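Local coordinates for hypothetical protein (Uncultured marine organism, PDB 2OD5) that is of unknown function but probably binds nucleic acid, perhaps through a helix-turn-helix-like fold, at residues A[81-85]-A[86-90]. Numbering follows the deposited sequence.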
ATOM      1  N   GLU A  81      -4.448   0.761   5.644  1.00 27.55           N
ATOM      2  CA  GLU A  81      -4.090   2.107   5.260  1.00 30.02           C
ATOM      3  C   GLU A  81      -2.578   2.210   5.329  1.00 30.11           C
ATOM      4  O   GLU A  81      -1.962   1.757   6.312  1.00 28.30           O
ATOM      5  CB  GLU A  81      -4.694   3.115   6.247  1.00 30.57           C
ATOM      6  CG  GLU A  81      -6.218   3.135   6.237  1.00 36.31           C
ATOM      7  CD  GLU A  81      -6.838   3.572   7.542  1.00 36.02           C
ATOM      8  OE1 GLU A  81      -6.143   4.083   8.436  1.00 40.63           O
ATOM      9  OE2 GLU A  81      -8.036   3.370   7.681  1.00 40.66           O
ATOM     10  N   TRP A  82      -1.995   2.831   4.307  1.00 28.58           N
ATOM     11  CA  TRP A  82      -0.550   2.916   4.172  1.00 26.52           C
ATOM     12  C   TRP A  82      -0.092   4.338   3.905  1.00 27.60           C
ATOM     13  O   TRP A  82      -0.786   5.104   3.244  1.00 28.58           O
ATOM     14  CB  TRP A  82      -0.131   2.043   3.000  1.00 27.12           C
ATOM     15  CG  TRP A  82      -0.538   0.660   3.075  1.00 28.25           C
ATOM     16  CD1 TRP A  82      -1.721   0.137   2.616  1.00 33.71           C
ATOM     17  CD2 TRP A  82       0.170  -0.418   3.670  1.00 26.39           C
ATOM     18  NE1 TRP A  82      -1.763  -1.209   2.850  1.00 33.76           N
ATOM     19  CE2 TRP A  82      -0.626  -1.577   3.499  1.00 30.60           C
ATOM     20  CE3 TRP A  82       1.416  -0.541   4.285  1.00 33.77           C
ATOM     21  CZ2 TRP A  82      -0.218  -2.816   3.919  1.00 36.40           C
ATOM     22  CZ3 TRP A  82       1.812  -1.801   4.703  1.00 35.49           C
ATOM     23  CH2 TRP A  82       0.973  -2.904   4.537  1.00 30.74           C
ATOM     24  N   ALA A  83       1.116   4.664   4.362  1.00 27.97           N
ATOM     25  CA  ALA A  83       1.721   5.981   4.190  1.00 27.53           C
ATOM     26  C   ALA A  83       3.197   5.795   3.927  1.00 27.72           C
ATOM     27  O   ALA A  83       3.771   4.765   4.275  1.00 28.70           O
ATOM     28  CB  ALA A  83       1.533   6.801   5.479  1.00 29.59           C
ATOM     29  N   THR A  84       3.850   6.795   3.365  1.00 27.47           N
ATOM     30  CA  THR A  84       5.303   6.724   3.320  1.00 27.37           C
ATOM     31  C   THR A  84       5.844   6.983   4.709  1.00 26.66           C
ATOM     32  O   THR A  84       5.264   7.736   5.490  1.00 27.03           O
ATOM     33  CB  THR A  84       5.914   7.707   2.310  1.00 28.75           C
ATOM     34  OG1 THR A  84       5.772   9.047   2.795  1.00 28.45           O
ATOM     35  CG2 THR A  84       5.304   7.542   0.884  1.00 28.85           C
ATOM     36  N   ARG A  85       7.009   6.429   5.006  1.00 26.76           N
ATOM     37  CA  ARG A  85       7.656   6.690   6.301  1.00 26.34           C
ATOM     38  C   ARG A  85       7.934   8.171   6.505  1.00 27.40           C
ATOM     39  O   ARG A  85       7.835   8.710   7.631  1.00 27.39           O
ATOM     40  CB  ARG A  85       8.931   5.863   6.421  1.00 25.13           C
ATOM     41  CG  ARG A  85       9.555   5.867   7.769  1.00 27.75           C
ATOM     42  CD  ARG A  85      10.766   4.998   7.826  1.00 28.67           C
ATOM     43  NE  ARG A  85      10.470   3.585   7.619  1.00 29.54           N
ATOM     44  CZ  ARG A  85      10.114   2.740   8.585  1.00 33.63           C
ATOM     45  NH1 ARG A  85      10.011   3.148   9.851  1.00 33.40           N
ATOM     46  NH2 ARG A  85       9.871   1.479   8.293  1.00 32.06           N
ATOM     47  N   ASN A  86       8.365   8.846   5.439  1.00 25.90           N
ATOM     48  CA  ASN A  86       8.631  10.269   5.520  1.00 26.16           C
ATOM     49  C   ASN A  86       7.372  11.091   5.782  1.00 26.76           C
ATOM     50  O   ASN A  86       7.411  12.081   6.545  1.00 28.61           O
ATOM     51  CB  ASN A  86       9.346  10.765   4.267  1.00 26.39           C
ATOM     52  CG  ASN A  86      10.808  10.446   4.271  1.00 27.32           C
ATOM     53  OD1 ASN A  86      11.509  10.646   5.264  1.00 28.40           O
ATOM     54  ND2 ASN A  86      11.299   9.979   3.129  1.00 28.89           N
ATOM     55  N   TRP A  87       6.258  10.690   5.198  1.00 29.41           N
ATOM     56  CA  TRP A  87       4.990  11.370   5.477  1.00 32.05           C
ATOM     57  C   TRP A  87       4.673  11.266   6.976  1.00 31.14           C
ATOM     58  O   TRP A  87       4.350  12.254   7.637  1.00 31.55           O
ATOM     59  CB  TRP A  87       3.853  10.765   4.660  1.00 31.48           C
ATOM     60  CG  TRP A  87       2.574  11.541   4.811  1.00 36.81           C
ATOM     61  CD1 TRP A  87       2.115  12.552   4.001  1.00 37.13           C
ATOM     62  CD2 TRP A  87       1.608  11.370   5.837  1.00 36.52           C
ATOM     63  NE1 TRP A  87       0.915  13.033   4.486  1.00 39.58           N
ATOM     64  CE2 TRP A  87       0.592  12.330   5.620  1.00 36.91           C
ATOM     65  CE3 TRP A  87       1.512  10.512   6.947  1.00 33.75           C
ATOM     66  CZ2 TRP A  87      -0.487  12.456   6.467  1.00 40.42           C
ATOM     67  CZ3 TRP A  87       0.435  10.642   7.788  1.00 40.56           C
ATOM     68  CH2 TRP A  87      -0.560  11.598   7.532  1.00 39.41           C
ATOM     69  N   VAL A  88       4.797  10.064   7.523  1.00 28.31           N
ATOM     70  CA  VAL A  88       4.557   9.874   8.937  1.00 29.91           C
ATOM     71  C   VAL A  88       5.530  10.678   9.786  1.00 29.57           C
ATOM     72  O   VAL A  88       5.132  11.291  10.781  1.00 32.31           O
ATOM     73  CB  VAL A  88       4.615   8.384   9.354  1.00 29.97           C
ATOM     74  CG1 VAL A  88       4.314   8.224  10.851  1.00 35.14           C
ATOM     75  CG2 VAL A  88       3.638   7.564   8.522  1.00 31.37           C
ATOM     76  N   ALA A  89       6.803  10.703   9.413  1.00 29.53           N
ATOM     77  CA  ALA A  89       7.788  11.453  10.180  1.00 31.08           C
ATOM     78  C   ALA A  89       7.411  12.938  10.251  1.00 31.92           C
ATOM     79  O   ALA A  89       7.608  13.611  11.274  1.00 33.03           O
ATOM     80  CB  ALA A  89       9.193  11.277   9.563  1.00 29.36           C
ATOM     81  N   GLU A  90       6.877  13.449   9.150  1.00 33.15           N
ATOM     82  CA  GLU A  90       6.544  14.851   9.023  1.00 37.92           C
ATOM     83  C   GLU A  90       5.226  15.173   9.731  1.00 40.76           C
ATOM     84  O   GLU A  90       5.105  16.214  10.365  1.00 43.57           O
ATOM     85  CB  GLU A  90       6.478  15.250   7.543  1.00 39.42           C
ATOM     86  CG  GLU A  90       7.854  15.242   6.830  1.00 45.07           C
TER
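T84 and W87 meet where strand 75-84 ends and helix 85-91 begins, and the threonine serves as the N-cap. T84 OG1 accepts the backbone N-H of W87, with 3.0 Å between T84 OG1 and W87 N and a moderate bend at the hydrogen. The hydroxyl reaches that amide because chi1, at 71°, sets OG1 between the threonine's own N and carbonyl carbon, while CG2 lies anti to that carbonyl. T84 OG1 also sits 3.2 Å from W87 CB, and the two side chains cross at about a right angle. A valine here would keep the bulk but lose the hydroxyl, and would probably leave the first-turn amide of W87 without its side-chain acceptor and the helix start less firmly fixed.

Two backbone bonds carry the turn onward. V88 N donates to T84 O at 3.1 Å, nearly straight at 168°, and A89 N donates to R85 O at 2.9 Å. T84 thus engages two successive amides, one through its hydroxyl and one through its carbonyl.

The apolar part gathers round A83, whose CB points toward the helix. A83 CB lies 3.8 Å from V88 CG2. The indole is met obliquely, with A83 CB 4.0 Å from W87 CE3. V88 CG2 itself lies in the plane of that indole, at its edge. The W87 ring leads away from the strand, its CG swung opposite the backbone N, touching P28 and stacking with H91. R85 also turns outward, its NH2 hydrogen-bonding K59 O.

V62 of strand 61-71 touches both R85 and V88, so the corner rests on the neighbouring strand. The axes of 81-84 and 86-90 stand at 83°: a sharp strand-to-helix turn with a threonine N-cap, leading from the beta hairpin of this probable winged-helix domain into the last helix of the modelled chain.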